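PDB 3OZY: putative mandelate racemase from Bordetella bronchiseptica, which is of unknown function but belongs to the enolase superfamily, binds magnesium and probably acts on an acid sugar such as m-xylarate. Local coordinates for residues Phe306-Ile309 against Ile310-Ala313; Leu114-Leu117 against Lys118-Met122; Val60-Arg63 against Ala64-Val68. One frame throughout, in Å; residues are numbered along the deposited sequence.

Contact 1: Phe306-Ile309 against Ile310-Ala313; sequences FNDI and ITVA
One carboxylate oxygen of D308 receives two backbone N-H groups of the helix that starts just after it: OD1 accepts from T311 N at 2.9 Å and, weakly, from I310 N at 2.8 Å with an angle of only 121°. D308 is thus the N-cap of helix 309-321. The T311 donor stands above the carboxylate plane, about 40° out of it. CG of D308 lies between its own backbone N and carbonyl carbon (chi1 58°), which folds the carboxylate back over the first turn. The other oxygen, OD2, accepts from N307 ND2 at 2.9 Å, close to the plane of that amide, and from S51 OG; N307 ND2 also reaches Q34 O. T311 crosses D308 at about a right angle, its CG2 methyl 3.5 Å from D308 OD2, while its OG1 is bonded to T305 O. Regular helical bonding then takes over with V312 N on D308 O at 3.1 Å and A313 N on I309 O at 2.8 Å. Farther out the packing is apolar: I309 CD1 approaches V312 CG1 at 4.4 Å, I310 leans on L37 and V312 on F328 and W330. In this buried loop of the beta-alpha barrel domain, the capped N-H groups and the helix end would favour an ionised D308, and S51 ties that cap to the N-terminal domain.

Contact 2: Leu114-Leu117 against Lys118-Met122; sequences LWDL and KGRAM
From L114 to A121 the backbone is regular alpha-helix, each N-H from K118 onward bonded to the carbonyl four residues back, as in G119 N to W115 O at 2.9 Å. One residue further along, D116 and R120, also four apart, form a salt bridge. R120 NE points at D116 OD2 over 2.8 Å in a nearly straight bond; the oxygen lies in the plane of the guanidinium, at its edge, and is met on its syn side, though 35° out of the carboxylate plane. R120 NH2 adds a weak bond to D116 OD1 at 2.9 Å. Because the two planes stand 78° apart, the pair is not the flat, two-pronged kind. With CG anti to the backbone N (chi1 -179°), the D116 carboxylate is carried out from the helix to where the extended arm of R120 passes. Helix 102-122 belongs to the N-terminal capping domain of the enolase superfamily, and this ion pair lies where the two domains meet: D116 OD1 also accepts from L361 N and R120 NH2 donates to F363 O, both of the barrel domain, while OD2 accepts from V49 N of the N-terminal domain. The buried carboxylate therefore has backbone N-H partners as well as the arginine. Another part of the helix surface carries W115 and K118, which lie side by side and point the same way. K118 CD comes to 4.2 Å from W115 CZ3, meeting the indole obliquely. Bends at the third and fourth torsions then turn the ammonium aside to A79 O, and W115 NE1 donates to T285 OG1 of the barrel domain, while L117 packs against V40 and T42 of strand 32-42.

Contact 3: Val60-Arg63 against Ala64-Val68; sequences VLKR and AIEDV
The carbonyl oxygen of R63 is gripped by two backbone N-H groups: D67 N at 2.9 Å, an alpha-helical bond, and V68 N at 3.4 Å, a weak one of the wider pi type. V68 N also reaches A64 O, so the helix widens locally at 64-68 without breaking. Over this turn the R63 side chain crosses that of D67 at about a right angle. CB of D67 sits over one face of the guanidinium, 3.3 Å above its plane and offset toward the rim, and R63 NH1 makes a long salt bridge of 3.3 Å to D67 OD2. A bend at the second torsion of R63 (chi2 69°) swings the guanidinium over D67. Its NH2 forms a further salt bridge with D57 of the second subunit. One residue earlier, K62 NZ meets E66 OE2 at 2.9 Å, from above the carboxylate plane by some 37°. Both ends of this pair have a partner in strand 5-16, NZ donating to A10 O and OE2 accepting from A10 N, so the ion pair spans the backbone of a single residue. K62 and E66 of helix 58-73 thus reach that outer strand of the three-stranded sheet and R63 reaches the other subunit, while L61 and I65 pack inward on I36 of strand 32-42 and on helix 102-122, and A64 and V68 face helix 81-97.

Contacts 2 and 3 link residues four apart by ion pairs within a helix, whereas contact 1 caps the start of one. Contacts 2 and 3 lie in the N-terminal domain, centres 22 Å apart, on helices 102-122 and 58-73, which pack on each other and on strand 32-42. Contact 1 is in the barrel domain, 18 Å from contact 2 and 20 Å from contact 3 between centres, yet N307, D308 and I310 also reach that strand. It is probably near the active site, which in this superfamily centres on a magnesium ion such as the one held by D201, E227 and E254: the F306 side chain is about 7 Å from a magnesium ion. Contact 3 instead borders the second subunit.

Contact 1: Phe306-Ile309 against Ile310-Ala313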
loop_
_atom_site.group_PDB
_atom_site.type_symbol
_atom_site.label_atom_id
_atom_site.label_comp_id
_atom_site.label_asym_id
_atom_site.label_seq_id
_atom_site.Cartn_x
_atom_site.Cartn_y
_atom_site.Cartn_z
ATOM N N PHE A 306 7.052 -17.230 3.904
ATOM C CA PHE A 306 7.358 -17.241 5.337
ATOM C C PHE A 306 6.289 -16.537 6.177
ATOM O O PHE A 306 6.221 -15.311 6.192
ATOM C CB PHE A 306 8.714 -16.550 5.499
ATOM C CG PHE A 306 9.397 -16.741 6.839
ATOM C CD1 PHE A 306 10.408 -17.692 6.987
ATOM C CD2 PHE A 306 9.122 -15.898 7.899
ATOM C CE1 PHE A 306 11.093 -17.823 8.181
ATOM C CE2 PHE A 306 9.797 -16.035 9.102
ATOM C CZ PHE A 306 10.786 -17.007 9.236
ATOM N N ASN A 307 5.445 -17.329 6.847
ATOM C CA ASN A 307 4.610 -16.868 7.965
ATOM C C ASN A 307 3.980 -18.028 8.717
ATOM O O ASN A 307 4.052 -18.081 9.941
ATOM C CB ASN A 307 3.509 -15.887 7.553
ATOM C CG ASN A 307 2.916 -15.175 8.756
ATOM O OD1 ASN A 307 3.559 -14.312 9.339
ATOM N ND2 ASN A 307 1.707 -15.569 9.159
ATOM N N ASP A 308 3.342 -18.942 7.998
ATOM C CA ASP A 308 2.642 -20.053 8.642
ATOM C C ASP A 308 2.463 -21.196 7.645
ATOM O O ASP A 308 2.807 -21.059 6.474
ATOM C CB ASP A 308 1.298 -19.578 9.198
ATOM C CG ASP A 308 0.407 -18.984 8.118
ATOM O OD1 ASP A 308 -0.050 -19.766 7.260
ATOM O OD2 ASP A 308 0.173 -17.759 8.125
ATOM N N ILE A 309 1.929 -22.324 8.095
ATOM C CA ILE A 309 1.857 -23.487 7.228
ATOM C C ILE A 309 0.862 -23.297 6.075
ATOM O O ILE A 309 0.978 -23.946 5.039
ATOM C CB ILE A 309 1.546 -24.777 8.025
ATOM C CG1 ILE A 309 1.912 -26.027 7.213
ATOM C CG2 ILE A 309 0.090 -24.802 8.455
ATOM C CD1 ILE A 309 3.389 -26.189 6.953
ATOM N N ILE A 310 -0.115 -22.417 6.258
ATOM C CA ILE A 310 -1.059 -22.139 5.181
ATOM C C ILE A 310 -0.389 -21.334 4.079
ATOM O O ILE A 310 -0.551 -21.645 2.898
ATOM C CB ILE A 310 -2.307 -21.412 5.689
ATOM C CG1 ILE A 310 -3.004 -22.276 6.744
ATOM C CG2 ILE A 310 -3.242 -21.066 4.520
ATOM C CD1 ILE A 310 -4.372 -21.776 7.129
ATOM N N THR A 311 0.392 -20.325 4.450
ATOM C CA THR A 311 1.092 -19.571 3.411
ATOM C C THR A 311 2.091 -20.467 2.687
ATOM O O THR A 311 2.268 -20.364 1.476
ATOM C CB THR A 311 1.758 -18.258 3.943
ATOM O OG1 THR A 311 2.837 -18.545 4.846
ATOM C CG2 THR A 311 0.752 -17.389 4.672
ATOM N N VAL A 312 2.742 -21.358 3.425
ATOM C CA VAL A 312 3.614 -22.345 2.811
ATOM C C VAL A 312 2.849 -23.258 1.845
ATOM O O VAL A 312 3.226 -23.396 0.676
ATOM C CB VAL A 312 4.366 -23.154 3.891
ATOM C CG1 VAL A 312 5.043 -24.399 3.295
ATOM C CG2 VAL A 312 5.380 -22.252 4.576
ATOM N N ALA A 313 1.774 -23.879 2.322
ATOM C CA ALA A 313 1.014 -24.793 1.480
ATOM C C ALA A 313 0.449 -24.125 0.232
ATOM O O ALA A 313 0.497 -24.704 -0.850
ATOM C CB ALA A 313 -0.107 -25.471 2.274
#

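Contact 2: Leu114-Leu117 against Lys118-Met122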
loop_
_atom_site.group_PDB
_atom_site.type_symbol
_atom_site.label_atom_id
_atom_site.label_comp_id
_atom_site.label_asym_id
_atom_site.label_seq_id
_atom_site.Cartn_x
_atom_site.Cartn_y
_atom_site.Cartn_z
ATOM N N LEU A 114 -10.821 -18.967 -0.983
ATOM C CA LEU A 114 -11.724 -19.302 -2.079
ATOM C C LEU A 114 -11.184 -20.473 -2.899
ATOM O O LEU A 114 -11.943 -21.328 -3.337
ATOM C CB LEU A 114 -11.983 -18.090 -2.970
ATOM C CG LEU A 114 -12.776 -16.959 -2.311
ATOM C CD1 LEU A 114 -12.893 -15.770 -3.241
ATOM C CD2 LEU A 114 -14.167 -17.448 -1.896
ATOM N N TRP A 115 -9.869 -20.517 -3.111
ATOM C CA TRP A 115 -9.266 -21.635 -3.830
ATOM C C TRP A 115 -9.347 -22.927 -3.013
ATOM O O TRP A 115 -9.581 -24.007 -3.564
ATOM C CB TRP A 115 -7.816 -21.318 -4.230
ATOM C CG TRP A 115 -7.716 -20.525 -5.500
ATOM C CD1 TRP A 115 -7.537 -19.168 -5.629
ATOM C CD2 TRP A 115 -7.793 -21.046 -6.826
ATOM N NE1 TRP A 115 -7.499 -18.819 -6.963
ATOM C CE2 TRP A 115 -7.641 -19.957 -7.716
ATOM C CE3 TRP A 115 -7.962 -22.330 -7.352
ATOM C CZ2 TRP A 115 -7.663 -20.118 -9.102
ATOM C CZ3 TRP A 115 -7.986 -22.488 -8.727
ATOM C CH2 TRP A 115 -7.840 -21.386 -9.588
ATOM N N ASP A 116 -9.145 -22.822 -1.705
ATOM C CA ASP A 116 -9.279 -23.979 -0.832
ATOM C C ASP A 116 -10.712 -24.498 -0.911
ATOM O O ASP A 116 -10.945 -25.696 -1.056
ATOM C CB ASP A 116 -8.891 -23.598 0.605
ATOM C CG ASP A 116 -8.977 -24.767 1.567
ATOM O OD1 ASP A 116 -8.408 -25.840 1.275
ATOM O OD2 ASP A 116 -9.604 -24.604 2.631
ATOM N N LEU A 117 -11.668 -23.579 -0.847
ATOM C CA LEU A 117 -13.084 -23.912 -0.920
ATOM C C LEU A 117 -13.388 -24.615 -2.240
ATOM O O LEU A 117 -14.039 -25.662 -2.268
ATOM C CB LEU A 117 -13.913 -22.638 -0.757
ATOM C CG LEU A 117 -15.407 -22.756 -0.427
ATOM C CD1 LEU A 117 -15.913 -21.432 0.118
ATOM C CD2 LEU A 117 -16.237 -23.186 -1.634
ATOM N N LYS A 118 -12.886 -24.049 -3.338
ATOM C CA LYS A 118 -13.092 -24.644 -4.655
ATOM C C LYS A 118 -12.538 -26.076 -4.730
ATOM O O LYS A 118 -13.221 -26.997 -5.203
ATOM C CB LYS A 118 -12.467 -23.755 -5.742
ATOM C CG LYS A 118 -12.612 -24.297 -7.159
ATOM C CD LYS A 118 -12.067 -23.290 -8.187
ATOM C CE LYS A 118 -13.013 -22.105 -8.408
ATOM N NZ LYS A 118 -14.101 -22.426 -9.392
ATOM N N GLY A 119 -11.304 -26.270 -4.268
ATOM C CA GLY A 119 -10.724 -27.600 -4.243
ATOM C C GLY A 119 -11.527 -28.559 -3.376
ATOM O O GLY A 119 -11.720 -29.713 -3.745
ATOM N N ARG A 120 -11.990 -28.095 -2.221
ATOM C CA ARG A 120 -12.803 -28.965 -1.364
ATOM C C ARG A 120 -14.125 -29.332 -2.043
ATOM O O ARG A 120 -14.545 -30.496 -2.013
ATOM C CB ARG A 120 -13.016 -28.343 0.016
ATOM C CG ARG A 120 -11.717 -28.298 0.797
ATOM C CD ARG A 120 -11.809 -27.655 2.169
ATOM N NE ARG A 120 -10.464 -27.279 2.600
ATOM C CZ ARG A 120 -9.581 -28.117 3.140
ATOM N NH1 ARG A 120 -9.913 -29.386 3.344
ATOM N NH2 ARG A 120 -8.367 -27.685 3.480
ATOM N N ALA A 121 -14.759 -28.354 -2.682
ATOM C CA ALA A 121 -16.011 -28.595 -3.398
ATOM C C ALA A 121 -15.822 -29.610 -4.520
ATOM O O ALA A 121 -16.707 -30.430 -4.784
ATOM C CB ALA A 121 -16.567 -27.290 -3.950
ATOM N N MET A 122 -14.666 -29.560 -5.176
ATOM C CA MET A 122 -14.369 -30.464 -6.284
ATOM C C MET A 122 -13.708 -31.763 -5.832
ATOM O O MET A 122 -13.520 -32.681 -6.635
ATOM C CB MET A 122 -13.449 -29.780 -7.301
ATOM C CG MET A 122 -14.033 -28.557 -7.966
ATOM S SD MET A 122 -12.871 -27.907 -9.180
ATOM C CE MET A 122 -13.826 -26.559 -9.866
#

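Contact 3: Val60-Arg63 against Ala64-Val68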
loop_
_atom_site.group_PDB
_atom_site.type_symbol
_atom_site.label_atom_id
_atom_site.label_comp_id
_atom_site.label_asym_id
_atom_site.label_seq_id
_atom_site.Cartn_x
_atom_site.Cartn_y
_atom_site.Cartn_z
ATOM N N VAL A 60 -5.876 -4.835 12.248
ATOM C CA VAL A 60 -6.004 -4.255 10.910
ATOM C C VAL A 60 -6.444 -5.320 9.904
ATOM O O VAL A 60 -7.394 -5.114 9.147
ATOM C CB VAL A 60 -4.690 -3.597 10.452
ATOM C CG1 VAL A 60 -4.746 -3.239 8.970
ATOM C CG2 VAL A 60 -4.399 -2.363 11.286
ATOM N N LEU A 61 -5.779 -6.471 9.906
ATOM C CA LEU A 61 -6.153 -7.553 9.010
ATOM C C LEU A 61 -7.582 -8.036 9.236
ATOM O O LEU A 61 -8.341 -8.237 8.280
ATOM C CB LEU A 61 -5.191 -8.726 9.165
ATOM C CG LEU A 61 -3.814 -8.606 8.502
ATOM C CD1 LEU A 61 -2.922 -9.751 8.947
ATOM C CD2 LEU A 61 -3.921 -8.592 6.980
ATOM N N LYS A 62 -7.937 -8.265 10.495
ATOM C CA LYS A 62 -9.267 -8.772 10.814
ATOM C C LYS A 62 -10.357 -7.827 10.320
ATOM O O LYS A 62 -11.343 -8.259 9.712
ATOM C CB LYS A 62 -9.401 -9.008 12.319
ATOM C CG LYS A 62 -10.764 -9.533 12.749
ATOM C CD LYS A 62 -10.772 -9.765 14.263
ATOM C CE LYS A 62 -12.091 -10.343 14.763
ATOM N NZ LYS A 62 -12.317 -11.747 14.320
ATOM N N ARG A 63 -10.179 -6.541 10.588
ATOM C CA ARG A 63 -11.134 -5.531 10.143
ATOM C C ARG A 63 -11.219 -5.482 8.619
ATOM O O ARG A 63 -12.312 -5.456 8.050
ATOM C CB ARG A 63 -10.745 -4.159 10.695
ATOM C CG ARG A 63 -11.614 -3.005 10.225
ATOM C CD ARG A 63 -13.032 -3.056 10.786
ATOM N NE ARG A 63 -13.824 -2.026 10.116
ATOM C CZ ARG A 63 -15.121 -1.805 10.316
ATOM N NH1 ARG A 63 -15.807 -2.535 11.187
ATOM N NH2 ARG A 63 -15.730 -0.847 9.631
ATOM N N ALA A 64 -10.073 -5.459 7.945
ATOM C CA ALA A 64 -10.085 -5.410 6.488
ATOM C C ALA A 64 -10.795 -6.623 5.898
ATOM O O ALA A 64 -11.560 -6.506 4.944
ATOM C CB ALA A 64 -8.666 -5.322 5.955
ATOM N N ILE A 65 -10.533 -7.796 6.459
ATOM C CA ILE A 65 -11.098 -9.024 5.930
ATOM C C ILE A 65 -12.603 -9.136 6.209
ATOM O O ILE A 65 -13.395 -9.390 5.295
ATOM C CB ILE A 65 -10.332 -10.249 6.462
ATOM C CG1 ILE A 65 -8.923 -10.265 5.855
ATOM C CG2 ILE A 65 -11.088 -11.542 6.135
ATOM C CD1 ILE A 65 -7.955 -11.226 6.545
ATOM N N GLU A 66 -13.002 -8.922 7.455
ATOM C CA GLU A 66 -14.404 -9.112 7.821
ATOM C C GLU A 66 -15.326 -7.977 7.368
ATOM O O GLU A 66 -16.477 -8.223 6.989
ATOM C CB GLU A 66 -14.533 -9.317 9.340
ATOM C CG GLU A 66 -13.855 -10.592 9.821
ATOM C CD GLU A 66 -14.038 -10.878 11.302
ATOM O OE1 GLU A 66 -14.590 -10.022 12.027
ATOM O OE2 GLU A 66 -13.618 -11.971 11.735
ATOM N N ASP A 67 -14.822 -6.749 7.377
ATOM C CA ASP A 67 -15.696 -5.579 7.277
ATOM C C ASP A 67 -15.458 -4.693 6.055
ATOM O O ASP A 67 -16.260 -3.793 5.775
ATOM C CB ASP A 67 -15.583 -4.749 8.560
ATOM C CG ASP A 67 -15.929 -5.549 9.794
ATOM O OD1 ASP A 67 -17.072 -6.045 9.881
ATOM O OD2 ASP A 67 -15.054 -5.699 10.669
ATOM N N VAL A 68 -14.365 -4.922 5.333
ATOM C CA VAL A 68 -14.124 -4.204 4.087
ATOM C C VAL A 68 -14.282 -5.169 2.917
ATOM O O VAL A 68 -15.109 -4.953 2.034
ATOM C CB VAL A 68 -12.744 -3.510 4.068
ATOM C CG1 VAL A 68 -12.545 -2.757 2.755
ATOM C CG2 VAL A 68 -12.622 -2.542 5.237
#